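Local coordinates for leucine aminopeptidase 2 (Saccharomyces cerevisiae, PDB 2XQ0), which preferentially cleaves di- and tripeptides as a zinc-dependent aminopeptidase of the peptidase M1 family and has a low epoxide hydrolase activity in vitro, at residues Leu311-Cys315 against Phe421-Asp427; Arg93-Leu97 against Asp377-Pro381; Leu515-Thr519 against Lys562-Phe566; Thr227-Arg231 against Val266-Ser270. All blocks are in the same frame, centred on the assembly; numbering follows the deposited sequence.

Interaction 1 of 4, residues Leu311-Cys315 against Phe421-Asp427; sequences LVTNC and FAKKSLD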
loop_
_atom_site.group_PDB
_atom_site.type_symbol
_atom_site.label_atom_id
_atom_site.label_comp_id
_atom_site.label_asym_id
_atom_site.label_seq_id
_atom_site.Cartn_x
_atom_site.Cartn_y
_atom_site.Cartn_z
ATOM N N LEU A 311 -1.681 -14.774 2.318
ATOM C CA LEU A 311 -1.521 -16.202 2.530
ATOM C C LEU A 311 -0.283 -16.477 3.382
ATOM O O LEU A 311 -0.315 -17.273 4.335
ATOM C CB LEU A 311 -1.414 -16.907 1.167
ATOM C CG LEU A 311 -1.476 -18.431 1.234
ATOM C CD1 LEU A 311 -2.787 -18.867 1.884
ATOM C CD2 LEU A 311 -1.317 -19.058 -0.157
ATOM N N VAL A 312 0.812 -15.792 3.044
ATOM C CA VAL A 312 2.074 -15.930 3.756
ATOM C C VAL A 312 2.452 -14.546 4.268
ATOM O O VAL A 312 2.599 -13.629 3.486
ATOM C CB VAL A 312 3.196 -16.455 2.825
ATOM C CG1 VAL A 312 4.538 -16.382 3.520
ATOM C CG2 VAL A 312 2.906 -17.879 2.380
ATOM N N THR A 313 2.575 -14.392 5.581
ATOM C CA THR A 313 2.628 -13.067 6.192
ATOM C C THR A 313 3.920 -12.808 6.957
ATOM O O THR A 313 4.471 -13.707 7.573
ATOM C CB THR A 313 1.447 -12.908 7.167
ATOM O OG1 THR A 313 0.243 -13.304 6.507
ATOM C CG2 THR A 313 1.321 -11.450 7.657
ATOM N N ASN A 314 4.406 -11.571 6.930
ATOM C CA ASN A 314 5.551 -11.228 7.750
ATOM C C ASN A 314 5.181 -11.322 9.232
ATOM O O ASN A 314 4.093 -10.906 9.651
ATOM C CB ASN A 314 6.095 -9.825 7.423
ATOM C CG ASN A 314 4.990 -8.767 7.295
ATOM O OD1 ASN A 314 3.906 -8.916 7.832
ATOM N ND2 ASN A 314 5.280 -7.694 6.578
ATOM N N CYS A 315 6.089 -11.865 10.030
ATOM C CA CYS A 315 5.786 -12.086 11.435
ATOM C C CYS A 315 5.792 -10.800 12.246
ATOM O O CYS A 315 5.151 -10.725 13.295
ATOM C CB CYS A 315 6.774 -13.085 12.028
ATOM S SG CYS A 315 8.432 -12.442 12.127
ATOM N N PHE A 421 4.575 -22.004 3.669
ATOM C CA PHE A 421 4.145 -21.035 4.665
ATOM C C PHE A 421 2.696 -20.615 4.520
ATOM O O PHE A 421 2.253 -19.678 5.181
ATOM C CB PHE A 421 5.083 -19.819 4.670
ATOM C CG PHE A 421 6.472 -20.152 5.133
ATOM C CD1 PHE A 421 6.732 -20.362 6.480
ATOM C CD2 PHE A 421 7.499 -20.322 4.220
ATOM C CE1 PHE A 421 7.999 -20.701 6.913
ATOM C CE2 PHE A 421 8.779 -20.662 4.644
ATOM C CZ PHE A 421 9.030 -20.851 5.989
ATOM N N ALA A 422 1.942 -21.314 3.677
ATOM C CA ALA A 422 0.541 -20.936 3.495
ATOM C C ALA A 422 -0.170 -20.892 4.844
ATOM O O ALA A 422 -0.091 -21.838 5.629
ATOM C CB ALA A 422 -0.182 -21.883 2.530
ATOM N N LYS A 423 -0.840 -19.778 5.114
ATOM C CA LYS A 423 -1.639 -19.620 6.327
ATOM C C LYS A 423 -0.822 -19.421 7.589
ATOM O O LYS A 423 -1.353 -19.515 8.699
ATOM C CB LYS A 423 -2.621 -20.784 6.486
ATOM C CG LYS A 423 -3.635 -20.865 5.344
ATOM C CD LYS A 423 -4.527 -22.097 5.445
ATOM C CE LYS A 423 -5.485 -22.162 4.263
ATOM N NZ LYS A 423 -6.575 -23.167 4.464
ATOM N N LYS A 424 0.461 -19.105 7.415
ATOM C CA LYS A 424 1.368 -18.935 8.538
ATOM C C LYS A 424 2.091 -17.604 8.408
ATOM O O LYS A 424 1.893 -16.866 7.434
ATOM C CB LYS A 424 2.377 -20.088 8.594
ATOM C CG LYS A 424 1.735 -21.472 8.779
ATOM C CD LYS A 424 2.759 -22.573 8.620
ATOM C CE LYS A 424 2.137 -23.931 8.867
ATOM N NZ LYS A 424 3.170 -24.977 9.139
ATOM N N SER A 425 2.908 -17.292 9.402
ATOM C CA SER A 425 3.698 -16.064 9.401
ATOM C C SER A 425 5.161 -16.434 9.541
ATOM O O SER A 425 5.483 -17.510 10.053
ATOM C CB SER A 425 3.260 -15.166 10.557
ATOM O OG SER A 425 1.885 -14.806 10.409
ATOM N N LEU A 426 6.062 -15.569 9.089
ATOM C CA LEU A 426 7.481 -15.932 9.155
ATOM C C LEU A 426 8.422 -14.745 9.167
ATOM O O LEU A 426 8.009 -13.601 8.918
ATOM C CB LEU A 426 7.862 -16.846 7.992
ATOM C CG LEU A 426 8.279 -16.102 6.718
ATOM C CD1 LEU A 426 9.002 -17.035 5.784
ATOM C CD2 LEU A 426 7.063 -15.499 6.026
ATOM N N ASP A 427 9.687 -15.026 9.483
ATOM C CA ASP A 427 10.722 -14.007 9.460
ATOM C C ASP A 427 11.720 -14.270 8.318
ATOM O O ASP A 427 11.632 -15.270 7.610
ATOM C CB ASP A 427 11.392 -13.837 10.846
ATOM C CG ASP A 427 12.139 -15.078 11.304
ATOM O OD1 ASP A 427 12.632 -15.811 10.436
ATOM O OD2 ASP A 427 12.255 -15.316 12.534
#

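Interaction 2 of 4, residues Arg93-Leu97 against Asp377-Pro381; sequences RKEPL and DNTDP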
loop_
_atom_site.group_PDB
_atom_site.type_symbol
_atom_site.label_atom_id
_atom_site.label_comp_id
_atom_site.label_asym_id
_atom_site.label_seq_id
_atom_site.Cartn_x
_atom_site.Cartn_y
_atom_site.Cartn_z
ATOM N N ARG A 93 -2.026 4.966 28.192
ATOM C CA ARG A 93 -1.469 4.921 26.866
ATOM C C ARG A 93 0.054 5.060 26.913
ATOM O O ARG A 93 0.586 5.850 27.681
ATOM C CB ARG A 93 -2.093 6.052 26.068
ATOM C CG ARG A 93 -1.868 5.949 24.629
ATOM C CD ARG A 93 -2.598 7.037 23.875
ATOM N NE ARG A 93 -2.052 7.026 22.529
ATOM C CZ ARG A 93 -2.377 6.118 21.621
ATOM N NH1 ARG A 93 -3.291 5.196 21.907
ATOM N NH2 ARG A 93 -1.816 6.154 20.426
ATOM N N LYS A 94 0.753 4.265 26.115
ATOM C CA LYS A 94 2.179 4.489 25.898
ATOM C C LYS A 94 2.426 4.619 24.403
ATOM O O LYS A 94 2.017 3.755 23.631
ATOM C CB LYS A 94 3.012 3.339 26.457
ATOM C CG LYS A 94 2.659 1.980 25.878
ATOM C CD LYS A 94 3.871 1.046 25.861
ATOM C CE LYS A 94 4.890 1.473 24.803
ATOM N NZ LYS A 94 6.048 0.539 24.714
ATOM N N GLU A 95 3.084 5.695 23.985
ATOM C CA GLU A 95 3.284 5.901 22.566
ATOM C C GLU A 95 4.482 5.091 22.096
ATOM O O GLU A 95 5.403 4.843 22.871
ATOM C CB GLU A 95 3.460 7.383 22.258
ATOM C CG GLU A 95 2.360 8.247 22.852
ATOM C CD GLU A 95 1.028 8.077 22.151
ATOM O OE1 GLU A 95 0.997 7.460 21.065
ATOM O OE2 GLU A 95 0.010 8.577 22.679
ATOM N N PRO A 96 4.461 4.664 20.828
ATOM C CA PRO A 96 3.327 4.882 19.939
ATOM C C PRO A 96 2.421 3.661 19.906
ATOM O O PRO A 96 1.588 3.586 19.018
ATOM C CB PRO A 96 4.001 5.039 18.577
ATOM C CG PRO A 96 5.170 4.128 18.661
ATOM C CD PRO A 96 5.619 4.106 20.103
ATOM N N LEU A 97 2.559 2.732 20.851
ATOM C CA LEU A 97 1.857 1.448 20.709
ATOM C C LEU A 97 0.430 1.376 21.273
ATOM O O LEU A 97 -0.303 0.430 20.965
ATOM C CB LEU A 97 2.698 0.297 21.269
ATOM C CG LEU A 97 4.054 0.071 20.588
ATOM C CD1 LEU A 97 4.742 -1.117 21.194
ATOM C CD2 LEU A 97 3.890 -0.100 19.049
ATOM N N ASP A 377 10.047 -1.268 20.861
ATOM C CA ASP A 377 8.682 -0.977 21.267
ATOM C C ASP A 377 8.476 0.529 21.355
ATOM O O ASP A 377 7.400 0.988 21.721
ATOM C CB ASP A 377 8.348 -1.634 22.608
ATOM C CG ASP A 377 9.280 -1.204 23.707
ATOM O OD1 ASP A 377 10.113 -0.314 23.442
ATOM O OD2 ASP A 377 9.187 -1.757 24.828
ATOM N N ASN A 378 9.515 1.294 21.028
ATOM C CA ASN A 378 9.425 2.750 21.054
ATOM C C ASN A 378 9.337 3.343 19.643
ATOM O O ASN A 378 9.290 4.558 19.466
ATOM C CB ASN A 378 10.636 3.342 21.774
ATOM C CG ASN A 378 11.944 3.042 21.053
ATOM O OD1 ASN A 378 12.006 2.146 20.200
ATOM N ND2 ASN A 378 12.993 3.790 21.386
ATOM N N THR A 379 9.346 2.484 18.635
ATOM C CA THR A 379 9.348 2.962 17.262
ATOM C C THR A 379 7.988 2.770 16.629
ATOM O O THR A 379 7.387 1.693 16.721
ATOM C CB THR A 379 10.360 2.206 16.396
ATOM O OG1 THR A 379 11.644 2.215 17.025
ATOM C CG2 THR A 379 10.463 2.868 15.030
ATOM N N ASP A 380 7.501 3.822 15.985
ATOM C CA ASP A 380 6.287 3.723 15.197
ATOM C C ASP A 380 6.640 2.955 13.938
ATOM O O ASP A 380 7.547 3.355 13.207
ATOM C CB ASP A 380 5.784 5.125 14.846
ATOM C CG ASP A 380 4.435 5.111 14.150
ATOM O OD1 ASP A 380 4.046 4.063 13.590
ATOM O OD2 ASP A 380 3.764 6.166 14.151
ATOM N N PRO A 381 5.942 1.835 13.685
ATOM C CA PRO A 381 6.173 1.044 12.473
ATOM C C PRO A 381 6.074 1.888 11.207
ATOM O O PRO A 381 6.773 1.596 10.230
ATOM C CB PRO A 381 5.040 0.017 12.511
ATOM C CG PRO A 381 4.768 -0.171 13.953
ATOM C CD PRO A 381 5.001 1.170 14.602
HETATM O O HOH W 1 6.269 -2.708 25.132
#

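Interaction 3 of 4, residues Leu515-Thr519 against Lys562-Phe566; sequences LETLT and KMFKF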
loop_
_atom_site.group_PDB
_atom_site.type_symbol
_atom_site.label_atom_id
_atom_site.label_comp_id
_atom_site.label_asym_id
_atom_site.label_seq_id
_atom_site.Cartn_x
_atom_site.Cartn_y
_atom_site.Cartn_z
ATOM N N LEU A 515 7.799 13.569 -18.266
ATOM C CA LEU A 515 7.577 14.793 -17.483
ATOM C C LEU A 515 8.473 14.821 -16.257
ATOM O O LEU A 515 8.951 15.878 -15.851
ATOM C CB LEU A 515 6.111 14.924 -17.050
ATOM C CG LEU A 515 5.083 15.155 -18.168
ATOM C CD1 LEU A 515 3.676 14.849 -17.691
ATOM C CD2 LEU A 515 5.180 16.574 -18.707
ATOM N N GLU A 516 8.692 13.653 -15.664
ATOM C CA GLU A 516 9.649 13.523 -14.569
ATOM C C GLU A 516 11.050 13.939 -15.040
ATOM O O GLU A 516 11.637 14.883 -14.490
ATOM C CB GLU A 516 9.626 12.094 -13.996
ATOM C CG GLU A 516 10.666 11.787 -12.932
ATOM C CD GLU A 516 10.468 12.582 -11.647
ATOM O OE1 GLU A 516 9.802 13.642 -11.681
ATOM O OE2 GLU A 516 10.984 12.144 -10.593
ATOM N N THR A 517 11.563 13.260 -16.071
ATOM C CA THR A 517 12.896 13.542 -16.629
ATOM C C THR A 517 13.101 15.029 -16.956
ATOM O O THR A 517 14.178 15.573 -16.741
ATOM C CB THR A 517 13.188 12.659 -17.878
ATOM O OG1 THR A 517 12.988 11.273 -17.554
ATOM C CG2 THR A 517 14.621 12.859 -18.383
ATOM N N LEU A 518 12.063 15.692 -17.455
ATOM C CA LEU A 518 12.137 17.121 -17.747
ATOM C C LEU A 518 12.405 17.985 -16.516
ATOM O O LEU A 518 13.171 18.949 -16.584
ATOM C CB LEU A 518 10.853 17.606 -18.416
ATOM C CG LEU A 518 10.644 17.173 -19.860
ATOM C CD1 LEU A 518 9.258 17.598 -20.319
ATOM C CD2 LEU A 518 11.731 17.754 -20.763
ATOM N N THR A 519 11.748 17.675 -15.400
ATOM C CA THR A 519 11.995 18.418 -14.164
ATOM C C THR A 519 13.366 18.050 -13.584
ATOM O O THR A 519 13.968 18.827 -12.845
ATOM C CB THR A 519 10.886 18.198 -13.112
ATOM O OG1 THR A 519 10.928 16.846 -12.642
ATOM C CG2 THR A 519 9.503 18.496 -13.710
ATOM N N LYS A 562 1.957 15.160 -12.949
ATOM C CA LYS A 562 3.241 15.513 -13.538
ATOM C C LYS A 562 3.141 16.799 -14.347
ATOM O O LYS A 562 4.017 17.656 -14.270
ATOM C CB LYS A 562 3.741 14.382 -14.426
ATOM C CG LYS A 562 4.108 13.134 -13.656
ATOM C CD LYS A 562 5.261 13.418 -12.722
ATOM C CE LYS A 562 5.614 12.187 -11.921
ATOM N NZ LYS A 562 6.662 12.468 -10.924
ATOM N N MET A 563 2.071 16.923 -15.128
ATOM C CA MET A 563 1.815 18.148 -15.888
ATOM C C MET A 563 1.812 19.346 -14.959
ATOM O O MET A 563 2.441 20.356 -15.231
ATOM C CB MET A 563 0.469 18.084 -16.619
ATOM C CG MET A 563 0.019 19.438 -17.168
ATOM S SD MET A 563 -1.724 19.527 -17.612
ATOM C CE MET A 563 -2.504 19.316 -16.019
ATOM N N PHE A 564 1.092 19.232 -13.851
ATOM C CA PHE A 564 1.085 20.317 -12.877
ATOM C C PHE A 564 2.491 20.599 -12.348
ATOM O O PHE A 564 2.907 21.760 -12.258
ATOM C CB PHE A 564 0.113 20.017 -11.741
ATOM C CG PHE A 564 -1.300 20.407 -12.044
ATOM C CD1 PHE A 564 -1.618 21.724 -12.334
ATOM C CD2 PHE A 564 -2.314 19.471 -12.025
ATOM C CE1 PHE A 564 -2.920 22.095 -12.608
ATOM C CE2 PHE A 564 -3.625 19.842 -12.293
ATOM C CZ PHE A 564 -3.926 21.147 -12.583
ATOM N N LYS A 565 3.228 19.536 -12.032
ATOM C CA LYS A 565 4.575 19.677 -11.494
ATOM C C LYS A 565 5.524 20.321 -12.510
ATOM O O LYS A 565 6.312 21.208 -12.166
ATOM C CB LYS A 565 5.110 18.323 -11.031
ATOM C CG LYS A 565 6.470 18.386 -10.360
ATOM C CD LYS A 565 7.006 16.985 -10.120
ATOM C CE LYS A 565 8.300 17.009 -9.343
ATOM N NZ LYS A 565 8.907 15.653 -9.211
ATOM N N PHE A 566 5.455 19.893 -13.766
ATOM C CA PHE A 566 6.268 20.560 -14.781
ATOM C C PHE A 566 5.911 22.035 -14.841
ATOM O O PHE A 566 6.791 22.889 -14.961
ATOM C CB PHE A 566 6.088 19.961 -16.162
ATOM C CG PHE A 566 6.793 20.737 -17.241
ATOM C CD1 PHE A 566 8.178 20.669 -17.367
ATOM C CD2 PHE A 566 6.079 21.542 -18.117
ATOM C CE1 PHE A 566 8.838 21.383 -18.366
ATOM C CE2 PHE A 566 6.735 22.260 -19.119
ATOM C CZ PHE A 566 8.116 22.179 -19.239
#

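Interaction 4 of 4, residues Thr227-Arg231 against Val266-Ser270; sequences TEPFR and VNVDS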
loop_
_atom_site.group_PDB
_atom_site.type_symbol
_atom_site.label_atom_id
_atom_site.label_comp_id
_atom_site.label_asym_id
_atom_site.label_seq_id
_atom_site.Cartn_x
_atom_site.Cartn_y
_atom_site.Cartn_z
ATOM N N THR A 227 -18.782 0.463 -5.728
ATOM C CA THR A 227 -18.474 1.887 -5.664
ATOM C C THR A 227 -19.756 2.705 -5.606
ATOM O O THR A 227 -20.847 2.144 -5.554
ATOM C CB THR A 227 -17.595 2.376 -6.841
ATOM O OG1 THR A 227 -17.187 3.735 -6.609
ATOM C CG2 THR A 227 -18.337 2.288 -8.154
ATOM N N GLU A 228 -19.618 4.026 -5.609
ATOM C CA GLU A 228 -20.794 4.892 -5.640
ATOM C C GLU A 228 -21.470 4.794 -7.004
ATOM O O GLU A 228 -20.792 4.761 -8.047
ATOM C CB GLU A 228 -20.405 6.335 -5.302
ATOM C CG GLU A 228 -19.861 6.521 -3.877
ATOM C CD GLU A 228 -19.188 7.876 -3.658
ATOM O OE1 GLU A 228 -17.965 7.980 -3.917
ATOM O OE2 GLU A 228 -19.878 8.830 -3.227
ATOM N N PRO A 229 -22.812 4.738 -7.013
ATOM C CA PRO A 229 -23.546 4.572 -8.276
ATOM C C PRO A 229 -23.041 5.470 -9.417
ATOM O O PRO A 229 -22.925 4.995 -10.551
ATOM C CB PRO A 229 -24.983 4.925 -7.891
ATOM C CG PRO A 229 -25.068 4.540 -6.416
ATOM C CD PRO A 229 -23.710 4.858 -5.846
ATOM N N PHE A 230 -22.716 6.728 -9.130
ATOM C CA PHE A 230 -22.387 7.665 -10.203
ATOM C C PHE A 230 -21.156 7.228 -10.991
ATOM O O PHE A 230 -20.994 7.574 -12.171
ATOM C CB PHE A 230 -22.211 9.092 -9.668
ATOM C CG PHE A 230 -20.872 9.351 -9.040
ATOM C CD1 PHE A 230 -19.809 9.817 -9.809
ATOM C CD2 PHE A 230 -20.672 9.131 -7.684
ATOM C CE1 PHE A 230 -18.571 10.056 -9.234
ATOM C CE2 PHE A 230 -19.433 9.369 -7.100
ATOM C CZ PHE A 230 -18.379 9.825 -7.874
ATOM N N ARG A 231 -20.306 6.443 -10.342
ATOM C CA ARG A 231 -19.026 6.042 -10.917
ATOM C C ARG A 231 -19.017 4.563 -11.311
ATOM O O ARG A 231 -18.040 4.064 -11.883
ATOM C CB ARG A 231 -17.923 6.307 -9.884
ATOM C CG ARG A 231 -16.537 5.888 -10.312
ATOM C CD ARG A 231 -15.503 6.836 -9.745
ATOM N NE ARG A 231 -15.640 6.977 -8.302
ATOM C CZ ARG A 231 -15.295 8.072 -7.634
ATOM N NH1 ARG A 231 -14.800 9.121 -8.284
ATOM N NH2 ARG A 231 -15.439 8.116 -6.317
ATOM N N VAL A 266 -13.958 0.532 -5.087
ATOM C CA VAL A 266 -13.366 1.780 -5.549
ATOM C C VAL A 266 -13.852 2.854 -4.604
ATOM O O VAL A 266 -15.031 3.217 -4.604
ATOM C CB VAL A 266 -13.714 2.125 -7.017
ATOM C CG1 VAL A 266 -13.199 3.508 -7.356
ATOM C CG2 VAL A 266 -13.096 1.083 -7.973
ATOM N N ASN A 267 -12.941 3.330 -3.762
ATOM C CA ASN A 267 -13.318 4.156 -2.627
ATOM C C ASN A 267 -13.660 5.595 -2.983
ATOM O O ASN A 267 -13.537 6.009 -4.142
ATOM C CB ASN A 267 -12.200 4.134 -1.588
ATOM C CG ASN A 267 -12.563 3.333 -0.363
ATOM O OD1 ASN A 267 -13.687 3.398 0.125
ATOM N ND2 ASN A 267 -11.604 2.580 0.152
ATOM N N VAL A 268 -14.076 6.347 -1.966
ATOM C CA VAL A 268 -14.336 7.781 -2.089
ATOM C C VAL A 268 -13.046 8.529 -2.416
ATOM O O VAL A 268 -11.947 8.019 -2.204
ATOM C CB VAL A 268 -14.980 8.361 -0.791
ATOM C CG1 VAL A 268 -16.365 7.766 -0.573
ATOM C CG2 VAL A 268 -14.096 8.091 0.416
ATOM N N ASP A 269 -13.176 9.753 -2.910
ATOM C CA ASP A 269 -12.005 10.493 -3.373
ATOM C C ASP A 269 -10.967 10.813 -2.283
ATOM O O ASP A 269 -9.793 10.999 -2.591
ATOM C CB ASP A 269 -12.433 11.739 -4.168
ATOM C CG ASP A 269 -13.482 11.417 -5.232
ATOM O OD1 ASP A 269 -13.107 11.093 -6.381
ATOM O OD2 ASP A 269 -14.692 11.475 -4.916
ATOM N N SER A 270 -11.382 10.829 -1.014
ATOM C CA SER A 270 -10.445 11.073 0.095
ATOM C C SER A 270 -9.509 9.903 0.414
ATOM O O SER A 270 -8.601 10.019 1.247
ATOM C CB SER A 270 -11.203 11.460 1.368
ATOM O OG SER A 270 -12.056 10.413 1.800
HETATM O O HOH W 2 -16.807 10.772 -3.340
#

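Interaction 1 of 4, residues Leu311-Cys315 against Phe421-Asp427
A two-stranded parallel sheet, in which strand 312-314 pairs with strand 424-426, joins the end of the zinc-binding helix 297-311, which carries His301 and His305, to the chain leaving helix 407-420. Phe421 opens a type II turn through Lys424, closed by the hydrogen bond from Lys424 N to Phe421 O at 2.9 Å. Phe421 CB lies 3.7 Å from Val312 CG1. Ala422 rests its methyl CB 3.9 Å from Leu311 CG. Lys423 takes the positive-phi position (74°), and this presents its N to Leu311 O at 2.7 Å while its long side chain runs out to solvent. Regular pairing then begins, with Thr313 N bonded to Lys424 O at 3.2 Å. Ser425 and Thr313 put small hydroxyl side chains on the same face, where Ser425 OG bonds to Pro161 O and Thr313 OG1 to Gly309 O. Leu426 N donates to Thr313 O at 2.9 Å. Cys315 N donates to Leu426 O at 2.8 Å. Leu426 CD2 meets Val312 CG1 at 3.7 Å, and both branched apolar side chains pack against Tyr417 of helix 407-420. Asn314, between Thr313 and Cys315, points its CB away from the second strand; its side chain is about 7 Å from that of the zinc ligand Glu324. Asp427 is the N-cap of helix 428-438; its OD2 also bonds to Ser14 OG, and its CB lies 3.5 Å from Cys315 SG.

Interaction 2 of 4, residues Arg93-Leu97 against Asp377-Pro381
Van der Waals contact is led by Pro96, which follows a cis peptide bond and sets its compact, puckered ring against the backbone of the other loop: its CG lies 3.6 Å from Asp380 N and 3.7 Å from Thr379 C. Leu97 adds apolar bulk beside it, with CD1 3.4 Å from Asp377 O and 3.9 Å from Asp377 CB. The polar contacts gather on Lys94, whose flexible chain suits it to reach across. Its NZ makes a weak hydrogen bond to Asp377 O at 3.3 Å and a long salt bridge to Asp377 OD2 at 3.9 Å. A water reinforces the pair, donating to Asp377 OD2 at 3.1 Å and weakly accepting from Lys94 NZ at 3.3 Å. Lacking helix or strand, these two loops form an interdomain seam between the N-terminal and catalytic domains of an M1 peptidase, with the Asp380 side chain about 9 Å from bound bestatin at the substrate cleft.

Interaction 3 of 4, residues Leu515-Thr519 against Lys562-Phe566
A single carboxylate oxygen serves two lysines here: Glu516 OE1 forms salt bridges with Lys562 NZ at 3.4 Å and Lys565 NZ at 3.3 Å, each with only a weak hydrogen bond. The two lysines stand three residues apart, so both reach from the same side of their helix, and their long methylene chains let the amino groups converge on the one carboxylate; all three residues are partly exposed. Thr519 turns its hydroxyl back on its own helix, OG1 donating to the backbone Glu516 O at 2.8 Å. The segment axes run almost parallel, at 18° and 9.4 Å apart, although helices 508-519 and 557-569 are not consecutive. This fits the layered helical C-terminal domain of leukotriene A4 hydrolases, in which helices of one layer run parallel and chain segments between them return through the other. Beneath the charges the packing is apolar. Leu515 lays CD1 3.3 Å from Lys562 CB and CD2 4.3 Å from Phe566 CB, while Leu518 CB meets Phe566 CD1 at 4.2 Å. The Thr519 methyl CG2 comes to the edge of the Phe566 ring, which also stacks edge-to-face with Trp533 and packs on helix 537-546.

Interaction 4 of 4, residues Thr227-Arg231 against Val266-Ser270
This contact lies where a beta-alpha-beta crossover in the catalytic domain closes: strand 223-227 leads into helices 229-239 and 243-253, and the chain returns in the parallel neighbouring strand 264-266. From there the loop 266-270 runs on to the substrate-binding segment Pro272-Glu277; the side chain of Asn267 is about 7 Å from that of Pro272. At the strand ends Thr227, small and polar, donates its OG1 to Val266 O at 3.0 Å, adding a side-chain bond just where strand pairing runs out. The next ties are ionic. Arg231 has the length to bridge the gap, so that its NH1 bonds to Asp269 OD1 at 3.2 Å, the acid lying near the edge of the guanidinium plane, and its NH2 pairs with Glu228 OE1 at 3.5 Å. The two acids flank the one arginine and also share a water that donates to Glu228 OE1 at 3.1 Å and to Asp269 OD2 at 2.7 Å. Arg231 N bonds to Glu228 O at 2.9 Å, which fixes the turn into the helix. Apolar neighbours line the polar cluster, with Val268 CG1 3.7 Å from Glu228 OE1. Val266 packs on Cys235 and Phe239 of helix 229-239, whereas Val268 turns to Tyr141 and Phe143 of strand 141-144 and to Leu130 of strand 127-130.

From the N terminus, interaction 2 opens first, at 93-97 in the N-terminal domain, and does not close until 377-381. Interaction 4 is nested inside that long loop: 227-231 meets 266-270, closing the two-helix crossover between neighbouring parallel strands. Segment 311-315 then opens interaction 1, which crosses interaction 2 because 377-381 falls between its two ends; 421-427 completes it. Interaction 3 follows in series, closing 42 residues within the C-terminal helical domain, on the opposite side of the chain's centre from interaction 1. Interaction 2 joins two domains; interactions 1 and 4 work within the catalytic domain, interaction 1 joining the chain after the zinc-binding helix to that after helix 407-420.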